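Local coordinates for guanylate kinase (PDB 6WCT), which catalyses the transfer of a phosphate group from ATP to GMP, giving GDP and ADP, and probably serves in the recycling of GMP, at residues Lys77-Gln80 / Met81-Ala84; Glu159-Ile162 / Ala163-Gly167; Glu186-Asp189 / Thr190-Glu194; Arg206-Gln209 / Lys210-Ala214. All coordinates share one frame; numbering follows the deposited sequence.

Overall arrangement
The four local contacts come in series along the chain, each centred on a helix or its end. Contact 1 belongs to helix 75-83, beside the mixed sheet, and contact 2 to helix 159-173; their centres are about 29 Å apart, and each has a side chain within about 7 Å of the bound GMP. Contact 3 starts helix 188-203, which follows edge strand 181-184 of the parallel P-loop sheet, across the chain's centre from contact 1, about 38 Å between centres. Helix 206-212, with contact 4, comes next, about 29 Å from contact 3 between centres. Contacts 3 and 4 touch the second subunit; contact 3 also borders the ADP site, contact 4 lies away from the nucleotide sites.

Contact 1. Residues Lys77-Gln80 / Met81-Ala84; sequences KFEQ and MIAA
Four successive i to i+4 backbone bonds carry helix 75-83 through this turn, from M81 N on K77 O at 2.8 Å to A84 N on Q80 O at 3.1 Å. This is the helix that packs beside the mixed sheet of the GMP-binding part of the guanylate kinase fold. On its inner side F78 meets I82 one turn on. With CG set anti to the backbone N (chi1 -165°), the F78 side chain swings beside its own carbonyl, which brings the ring across I82. I82 CD1 comes to the ring edge, in the ring plane, at 3.7 Å from F78 CD1, while I82 CG1 approaches the same corner obliquely. The ring also stacks with F87 and W97 and touches F55, and it stands about 7 Å from the bound GMP. M81 turns to the same side and reaches F87 and F55. E79 OE1 is hydrogen-bonded to W97 NE1, the indole that also stacks on F78. I82 CG1 settles 3.4 Å from F78 O, the carbonyl that accepts I82 N in its own plane.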
loop_
_atom_site.group_PDB
_atom_site.type_symbol
_atom_site.label_atom_id
_atom_site.label_comp_id
_atom_site.label_asym_id
_atom_site.label_seq_id
_atom_site.Cartn_x
_atom_site.Cartn_y
_atom_site.Cartn_z
ATOM N N LYS A 77 14.214 30.133 21.384
ATOM C CA LYS A 77 14.838 28.828 21.556
ATOM C C LYS A 77 14.722 28.000 20.285
ATOM O O LYS A 77 15.681 27.337 19.874
ATOM C CB LYS A 77 14.194 28.079 22.713
ATOM C CG LYS A 77 14.706 26.660 22.894
ATOM C CD LYS A 77 16.167 26.644 23.324
ATOM C CE LYS A 77 16.610 25.230 23.681
ATOM N NZ LYS A 77 18.006 25.164 24.196
ATOM N N PHE A 78 13.546 28.011 19.657
ATOM C CA PHE A 78 13.379 27.253 18.426
ATOM C C PHE A 78 14.340 27.747 17.356
ATOM O O PHE A 78 15.024 26.947 16.709
ATOM C CB PHE A 78 11.939 27.342 17.938
ATOM C CG PHE A 78 11.600 26.323 16.902
ATOM C CD1 PHE A 78 12.065 26.459 15.595
ATOM C CD2 PHE A 78 10.820 25.229 17.222
ATOM C CE1 PHE A 78 11.758 25.519 14.631
ATOM C CE2 PHE A 78 10.502 24.284 16.253
ATOM C CZ PHE A 78 10.978 24.432 14.960
ATOM N N GLU A 79 14.420 29.071 17.174
ATOM C CA GLU A 79 15.343 29.611 16.182
ATOM C C GLU A 79 16.789 29.361 16.588
ATOM O O GLU A 79 17.649 29.179 15.720
ATOM C CB GLU A 79 15.072 31.100 15.953
ATOM C CG GLU A 79 13.758 31.355 15.213
ATOM C CD GLU A 79 13.375 32.826 15.140
ATOM O OE1 GLU A 79 12.292 33.139 14.589
ATOM O OE2 GLU A 79 14.160 33.671 15.622
ATOM N N GLN A 80 17.072 29.354 17.896
ATOM C CA GLN A 80 18.370 28.884 18.375
ATOM C C GLN A 80 18.610 27.442 17.945
ATOM O O GLN A 80 19.736 27.060 17.610
ATOM C CB GLN A 80 18.450 28.998 19.901
ATOM C CG GLN A 80 19.731 28.415 20.510
ATOM C CD GLN A 80 19.779 28.528 22.029
ATOM O OE1 GLN A 80 19.188 29.434 22.617
ATOM N NE2 GLN A 80 20.473 27.592 22.670
ATOM N N MET A 81 17.570 26.613 17.997
ATOM C CA MET A 81 17.716 25.234 17.560
ATOM C C MET A 81 17.819 25.129 16.044
ATOM O O MET A 81 18.475 24.214 15.539
ATOM C CB MET A 81 16.551 24.392 18.078
ATOM C CG MET A 81 16.591 24.172 19.586
ATOM S SD MET A 81 15.091 23.364 20.157
ATOM C CE MET A 81 15.314 21.712 19.492
ATOM N N ILE A 82 17.141 26.012 15.301
ATOM C CA ILE A 82 17.331 26.053 13.852
ATOM C C ILE A 82 18.791 26.331 13.527
ATOM O O ILE A 82 19.442 25.568 12.803
ATOM C CB ILE A 82 16.405 27.102 13.206
ATOM C CG1 ILE A 82 14.925 26.716 13.321
ATOM C CG2 ILE A 82 16.804 27.358 11.741
ATOM C CD1 ILE A 82 13.979 27.765 12.718
ATOM N N ALA A 83 19.331 27.424 14.081
ATOM C CA ALA A 83 20.703 27.843 13.796
ATOM C C ALA A 83 21.724 26.782 14.199
ATOM O O ALA A 83 22.757 26.628 13.537
ATOM C CB ALA A 83 20.996 29.162 14.510
ATOM N N ALA A 84 21.457 26.045 15.276
ATOM C CA ALA A 84 22.348 24.986 15.728
ATOM C C ALA A 84 22.266 23.730 14.872
ATOM O O ALA A 84 23.043 22.798 15.107
ATOM C CB ALA A 84 22.033 24.614 17.176
#

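Contact 2. Residues Glu159-Ile162 / Ala163-Gly167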
loop_
_atom_site.group_PDB
_atom_site.type_symbol
_atom_site.label_atom_id
_atom_site.label_comp_id
_atom_site.label_asym_id
_atom_site.label_seq_id
_atom_site.Cartn_x
_atom_site.Cartn_y
_atom_site.Cartn_z
ATOM N N GLU A 159 -15.055 32.450 17.459
ATOM C CA GLU A 159 -15.438 32.326 16.058
ATOM C C GLU A 159 -14.336 32.837 15.141
ATOM O O GLU A 159 -14.117 32.285 14.055
ATOM C CB GLU A 159 -16.749 33.061 15.798
ATOM C CG GLU A 159 -17.543 32.460 14.654
ATOM C CD GLU A 159 -17.729 30.956 14.803
ATOM O OE1 GLU A 159 -17.185 30.198 13.963
ATOM O OE2 GLU A 159 -18.412 30.538 15.766
ATOM N N ALA A 160 -13.637 33.900 15.551
ATOM C CA ALA A 160 -12.557 34.426 14.722
ATOM C C ALA A 160 -11.386 33.451 14.637
ATOM O O ALA A 160 -10.754 33.319 13.582
ATOM C CB ALA A 160 -12.081 35.764 15.282
ATOM N N VAL A 161 -11.077 32.759 15.734
ATOM C CA VAL A 161 -10.013 31.769 15.684
ATOM C C VAL A 161 -10.470 30.543 14.906
ATOM O O VAL A 161 -9.700 29.959 14.136
ATOM C CB VAL A 161 -9.531 31.423 17.102
ATOM C CG1 VAL A 161 -8.578 30.246 17.067
ATOM C CG2 VAL A 161 -8.830 32.610 17.699
ATOM N N ILE A 162 -11.739 30.158 15.050
ATOM C CA ILE A 162 -12.217 28.998 14.308
ATOM C C ILE A 162 -12.177 29.279 12.816
ATOM O O ILE A 162 -11.756 28.429 12.025
ATOM C CB ILE A 162 -13.623 28.584 14.777
ATOM C CG1 ILE A 162 -13.549 27.969 16.177
ATOM C CG2 ILE A 162 -14.243 27.592 13.794
ATOM C CD1 ILE A 162 -14.834 27.323 16.626
ATOM N N ALA A 163 -12.569 30.486 12.408
ATOM C CA ALA A 163 -12.489 30.834 10.993
ATOM C C ALA A 163 -11.047 30.824 10.499
ATOM O O ALA A 163 -10.774 30.375 9.383
ATOM C CB ALA A 163 -13.133 32.199 10.748
ATOM N N GLN A 164 -10.104 31.283 11.325
ATOM C CA GLN A 164 -8.703 31.277 10.909
ATOM C C GLN A 164 -8.169 29.855 10.758
ATOM O O GLN A 164 -7.528 29.527 9.752
ATOM C CB GLN A 164 -7.852 32.064 11.906
ATOM C CG GLN A 164 -6.353 31.938 11.672
ATOM C CD GLN A 164 -5.534 32.557 12.782
ATOM O OE1 GLN A 164 -6.016 33.409 13.520
ATOM N NE2 GLN A 164 -4.287 32.125 12.912
ATOM N N ARG A 165 -8.445 28.986 11.737
ATOM C CA ARG A 165 -7.919 27.620 11.682
ATOM C C ARG A 165 -8.544 26.826 10.539
ATOM O O ARG A 165 -7.877 25.991 9.918
ATOM C CB ARG A 165 -8.146 26.912 13.019
ATOM C CG ARG A 165 -7.534 27.645 14.214
ATOM C CD ARG A 165 -6.902 26.686 15.226
ATOM N NE ARG A 165 -6.052 27.396 16.184
ATOM C CZ ARG A 165 -6.247 27.425 17.501
ATOM N NH1 ARG A 165 -7.264 26.771 18.050
ATOM N NH2 ARG A 165 -5.416 28.107 18.277
ATOM N N LEU A 166 -9.825 27.071 10.252
ATOM C CA LEU A 166 -10.463 26.435 9.105
ATOM C C LEU A 166 -9.793 26.863 7.813
ATOM O O LEU A 166 -9.616 26.054 6.894
ATOM C CB LEU A 166 -11.952 26.783 9.080
ATOM C CG LEU A 166 -12.782 26.041 10.129
ATOM C CD1 LEU A 166 -14.227 26.489 10.097
ATOM C CD2 LEU A 166 -12.689 24.537 9.859
ATOM N N GLY A 167 -9.422 28.139 7.716
ATOM C CA GLY A 167 -8.707 28.590 6.536
ATOM C C GLY A 167 -7.342 27.945 6.437
ATOM O O GLY A 167 -6.923 27.515 5.359
#
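V161 places its CG1 methyl over one face of the R165 guanidinium, 3.7 Å above the plane and over its centre. The two side chains run side by side in the same direction, one helical turn apart. A chi1 of 171° puts that methyl on the carbonyl side of V161, where the arginine passes, and a bend at chi2 (-141°) brings the R165 head across it. R165 CG lies 3.2 Å from V161 O, the same oxygen that accepts R165 N in a nearly straight bond of 2.9 Å. The charge of R165 is taken up by D157, whose OD2 makes a salt bridge with R165 NH1. R61, a GMP-binding residue, lies close to R165 NH2, and R165, its side chain about 6 Å from the nucleotide, probably adds to the basic surroundings of the site. I162 and L166 also lie side by side, pointing the same way, with I162 CG2 against L166 CD1 at 3.9 Å. S158 OG bonds V161 N at the start of this helix. Helix 159-173 rests on helix 144-152 through these side chains: I162 on R152, R165 on M151, and L166 on both L147 and M151.

Contact 3. Residues Glu186-Asp189 / Thr190-Glu194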
loop_
_atom_site.group_PDB
_atom_site.type_symbol
_atom_site.label_atom_id
_atom_site.label_comp_id
_atom_site.label_asym_id
_atom_site.label_seq_id
_atom_site.Cartn_x
_atom_site.Cartn_y
_atom_site.Cartn_z
ATOM N N GLU A 186 -14.108 8.702 7.535
ATOM C CA GLU A 186 -15.559 8.644 7.732
ATOM C C GLU A 186 -15.920 7.805 8.949
ATOM O O GLU A 186 -16.630 8.272 9.847
ATOM C CB GLU A 186 -16.250 8.083 6.482
ATOM C CG GLU A 186 -16.131 8.948 5.235
ATOM C CD GLU A 186 -16.809 8.327 4.015
ATOM O OE1 GLU A 186 -18.056 8.197 4.027
ATOM O OE2 GLU A 186 -16.088 7.953 3.058
ATOM N N VAL A 187 -15.467 6.556 8.981
ATOM C CA VAL A 187 -15.688 5.669 10.120
ATOM C C VAL A 187 -14.341 5.448 10.791
ATOM O O VAL A 187 -13.386 5.020 10.130
ATOM C CB VAL A 187 -16.305 4.325 9.692
ATOM C CG1 VAL A 187 -16.540 3.439 10.921
ATOM C CG2 VAL A 187 -17.587 4.529 8.858
ATOM N N PHE A 188 -14.271 5.712 12.101
ATOM C CA PHE A 188 -12.982 5.711 12.786
ATOM C C PHE A 188 -12.293 4.352 12.698
ATOM O O PHE A 188 -11.124 4.266 12.303
ATOM C CB PHE A 188 -13.145 6.153 14.241
ATOM C CG PHE A 188 -11.869 6.098 15.021
ATOM C CD1 PHE A 188 -10.897 7.074 14.847
ATOM C CD2 PHE A 188 -11.629 5.070 15.917
ATOM C CE1 PHE A 188 -9.705 7.020 15.553
ATOM C CE2 PHE A 188 -10.441 5.012 16.637
ATOM C CZ PHE A 188 -9.478 5.986 16.451
ATOM N N ASP A 189 -12.996 3.274 13.056
ATOM C CA ASP A 189 -12.361 1.957 13.035
ATOM C C ASP A 189 -11.939 1.556 11.633
ATOM O O ASP A 189 -11.004 0.761 11.469
ATOM C CB ASP A 189 -13.299 0.889 13.585
ATOM C CG ASP A 189 -13.513 1.011 15.082
ATOM O OD1 ASP A 189 -12.645 1.584 15.776
ATOM O OD2 ASP A 189 -14.559 0.526 15.559
ATOM N N THR A 190 -12.649 2.047 10.613
ATOM C CA THR A 190 -12.244 1.756 9.242
ATOM C C THR A 190 -10.961 2.500 8.881
ATOM O O THR A 190 -10.037 1.908 8.315
ATOM C CB THR A 190 -13.393 2.087 8.279
ATOM O OG1 THR A 190 -14.524 1.256 8.604
ATOM C CG2 THR A 190 -13.001 1.808 6.863
ATOM N N ALA A 191 -10.862 3.785 9.239
ATOM C CA ALA A 191 -9.636 4.537 8.951
ATOM C C ALA A 191 -8.418 3.898 9.619
ATOM O O ALA A 191 -7.328 3.856 9.033
ATOM C CB ALA A 191 -9.788 5.995 9.403
ATOM N N VAL A 192 -8.587 3.398 10.850
ATOM C CA VAL A 192 -7.501 2.703 11.538
ATOM C C VAL A 192 -7.112 1.446 10.770
ATOM O O VAL A 192 -5.929 1.207 10.495
ATOM C CB VAL A 192 -7.911 2.389 12.993
ATOM C CG1 VAL A 192 -6.850 1.572 13.715
ATOM C CG2 VAL A 192 -8.155 3.690 13.758
ATOM N N ASP A 193 -8.105 0.643 10.376
ATOM C CA ASP A 193 -7.821 -0.531 9.552
ATOM C C ASP A 193 -7.053 -0.151 8.294
ATOM O O ASP A 193 -6.139 -0.871 7.871
ATOM C CB ASP A 193 -9.113 -1.228 9.140
ATOM C CG ASP A 193 -9.823 -1.880 10.290
ATOM O OD1 ASP A 193 -9.199 -2.086 11.355
ATOM O OD2 ASP A 193 -11.010 -2.200 10.106
ATOM N N GLU A 194 -7.445 0.958 7.662
ATOM C CA GLU A 194 -6.835 1.356 6.397
ATOM C C GLU A 194 -5.401 1.829 6.597
ATOM O O GLU A 194 -4.517 1.508 5.799
ATOM C CB GLU A 194 -7.701 2.436 5.735
ATOM C CG GLU A 194 -9.104 1.897 5.338
ATOM C CD GLU A 194 -9.962 2.890 4.550
ATOM O OE1 GLU A 194 -9.732 4.114 4.646
ATOM O OE2 GLU A 194 -10.875 2.432 3.823
#
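V187 O receives A191 N at 2.9 Å, the shortest of the hydrogen bonds joining these two segments, nearly in line with the carbonyl. V187 is the N-cap residue, so this bond closes the first turn of helix 188-203. T190 lies within the same turn, its OG1 3.7 Å from V187 CB; the valine and threonine side chains cross there. In F188, chi1 of 177° turns the ring away from the backbone N and forward past its own carbonyl, and V192 CG2 rides over one ring face as a CH-pi contact, 4.0 Å from the ring centroid and displaced toward the rim, with CZ the nearest ring atom at 3.8 Å. In the P-loop fold this helix comes directly after strand 181-184, at the edge of the parallel sheet, and packs against helix 35-45, the helix that follows the Walker A loop. F188 rests on S37 and I38 there, and A191 touches I38 and I183. S37 and E186 contact ADP in another structure of this protein; none is bound to this chain here. E186 also packs on H213 of the second subunit. Further along, D193 folds back over the turn, its CG 3.1 Å from D189 O, which takes D193 N from well above the carbonyl plane. D193 OD1 makes a salt bridge with R45 NH1, and V192 lies against the same arginine.

Contact 4. Residues Arg206-Gln209 / Lys210-Ala214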
loop_
_atom_site.group_PDB
_atom_site.type_symbol
_atom_site.label_atom_id
_atom_site.label_comp_id
_atom_site.label_asym_id
_atom_site.label_seq_id
_atom_site.Cartn_x
_atom_site.Cartn_y
_atom_site.Cartn_z
ATOM N N ARG A 206 8.793 -5.143 -2.652
ATOM C CA ARG A 206 9.858 -6.014 -3.151
ATOM C C ARG A 206 11.211 -5.680 -2.531
ATOM O O ARG A 206 11.925 -6.575 -2.059
ATOM C CB ARG A 206 9.943 -5.913 -4.677
ATOM C CG ARG A 206 11.140 -6.628 -5.266
ATOM C CD ARG A 206 11.351 -6.239 -6.714
ATOM N NE ARG A 206 11.604 -4.812 -6.879
ATOM C CZ ARG A 206 10.735 -3.949 -7.400
ATOM N NH1 ARG A 206 9.550 -4.360 -7.820
ATOM N NH2 ARG A 206 11.051 -2.666 -7.502
ATOM N N GLU A 207 11.593 -4.398 -2.530
ATOM C CA GLU A 207 12.957 -4.052 -2.122
ATOM C C GLU A 207 13.183 -4.321 -0.642
ATOM O O GLU A 207 14.266 -4.772 -0.251
ATOM C CB GLU A 207 13.266 -2.592 -2.457
ATOM C CG GLU A 207 13.382 -2.316 -3.947
ATOM C CD GLU A 207 14.430 -3.193 -4.633
ATOM O OE1 GLU A 207 15.427 -3.572 -3.981
ATOM O OE2 GLU A 207 14.246 -3.521 -5.823
ATOM N N ALA A 208 12.162 -4.081 0.189
ATOM C CA ALA A 208 12.250 -4.409 1.608
ATOM C C ALA A 208 12.300 -5.915 1.821
ATOM O O ALA A 208 13.026 -6.396 2.699
ATOM C CB ALA A 208 11.078 -3.783 2.370
ATOM N N GLN A 209 11.515 -6.674 1.047
ATOM C CA GLN A 209 11.481 -8.123 1.226
ATOM C C GLN A 209 12.767 -8.780 0.749
ATOM O O GLN A 209 13.166 -9.822 1.288
ATOM C CB GLN A 209 10.276 -8.726 0.502
ATOM C CG GLN A 209 8.927 -8.392 1.173
ATOM C CD GLN A 209 8.690 -9.182 2.455
ATOM O OE1 GLN A 209 9.456 -9.078 3.412
ATOM N NE2 GLN A 209 7.618 -9.964 2.482
ATOM N N LYS A 210 13.428 -8.199 -0.252
ATOM C CA LYS A 210 14.712 -8.746 -0.676
ATOM C C LYS A 210 15.713 -8.723 0.470
ATOM O O LYS A 210 16.484 -9.668 0.640
ATOM C CB LYS A 210 15.253 -7.975 -1.879
ATOM C CG LYS A 210 14.596 -8.363 -3.192
ATOM C CD LYS A 210 14.904 -7.372 -4.296
ATOM C CE LYS A 210 16.315 -7.531 -4.806
ATOM N NZ LYS A 210 16.596 -6.542 -5.874
ATOM N N VAL A 211 15.672 -7.673 1.295
ATOM C CA VAL A 211 16.574 -7.572 2.439
ATOM C C VAL A 211 16.139 -8.525 3.545
ATOM O O VAL A 211 16.942 -9.306 4.069
ATOM C CB VAL A 211 16.613 -6.124 2.963
ATOM C CG1 VAL A 211 17.522 -6.026 4.202
ATOM C CG2 VAL A 211 17.002 -5.133 1.869
ATOM N N ARG A 212 14.861 -8.457 3.927
ATOM C CA ARG A 212 14.356 -9.259 5.040
ATOM C C ARG A 212 14.556 -10.753 4.802
ATOM O O ARG A 212 14.885 -11.497 5.734
ATOM C CB ARG A 212 12.880 -8.937 5.267
ATOM C CG ARG A 212 12.293 -9.543 6.523
ATOM C CD ARG A 212 10.895 -8.996 6.778
ATOM N NE ARG A 212 10.950 -7.568 7.080
ATOM C CZ ARG A 212 10.423 -6.611 6.320
ATOM N NH1 ARG A 212 9.770 -6.921 5.203
ATOM N NH2 ARG A 212 10.543 -5.338 6.682
ATOM N N HIS A 213 14.403 -11.206 3.557
ATOM C CA HIS A 213 14.458 -12.626 3.224
ATOM C C HIS A 213 15.592 -12.944 2.255
ATOM O O HIS A 213 15.473 -13.857 1.431
ATOM C CB HIS A 213 13.122 -13.101 2.647
ATOM C CG HIS A 213 11.970 -12.969 3.592
ATOM N ND1 HIS A 213 11.137 -11.870 3.604
ATOM C CD2 HIS A 213 11.512 -13.799 4.559
ATOM C CE1 HIS A 213 10.212 -12.030 4.532
ATOM N NE2 HIS A 213 10.419 -13.192 5.129
ATOM N N ALA A 214 16.692 -12.189 2.336
ATOM C CA ALA A 214 17.809 -12.383 1.413
ATOM C C ALA A 214 18.282 -13.830 1.405
ATOM O O ALA A 214 18.501 -14.420 0.341
ATOM C CB ALA A 214 18.962 -11.445 1.773
#
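The amide of Q209 turns forward along its own helix, toward the C-terminal end, and puts OE1 between two side chains of the next turn, R212 and H213. R212 NH1 donates to Q209 OE1 at 2.8 Å, approaching from above the amide carbonyl plane, 48° out of it, while the oxygen lies close to the guanidinium plane. H213 comes to the same oxygen with the edge of its ring, CE1 being 3.2 Å from Q209 OE1, and the amide and imidazole planes stand 75° apart. A bend at chi2 of the glutamine (-74°) curls the chain so that its amide reaches them. R212 NH1 has a second acceptor in R203 O, and Q209 NE2 bonds V182 O of the second subunit, so both ends of the amide are held. A second group lies at the start of the helix, where R206, E207 and K210 form a salt-bridge network: R206 NE bonds E207 OE2 at 3.1 Å, almost straight, and E207 OE1 is a long 3.7 Å from K210 NZ. R206 NH1 and K210 NZ reach F179 O and N177 OD1 of the second subunit. H213 leaves helical angles, ending helix 206-212, and stands at the N-cap position of helix 214-221. Away from the nucleotide site, this short charged helix is part of a subunit interface, its polar side chains binding the neighbour around V182 and F179.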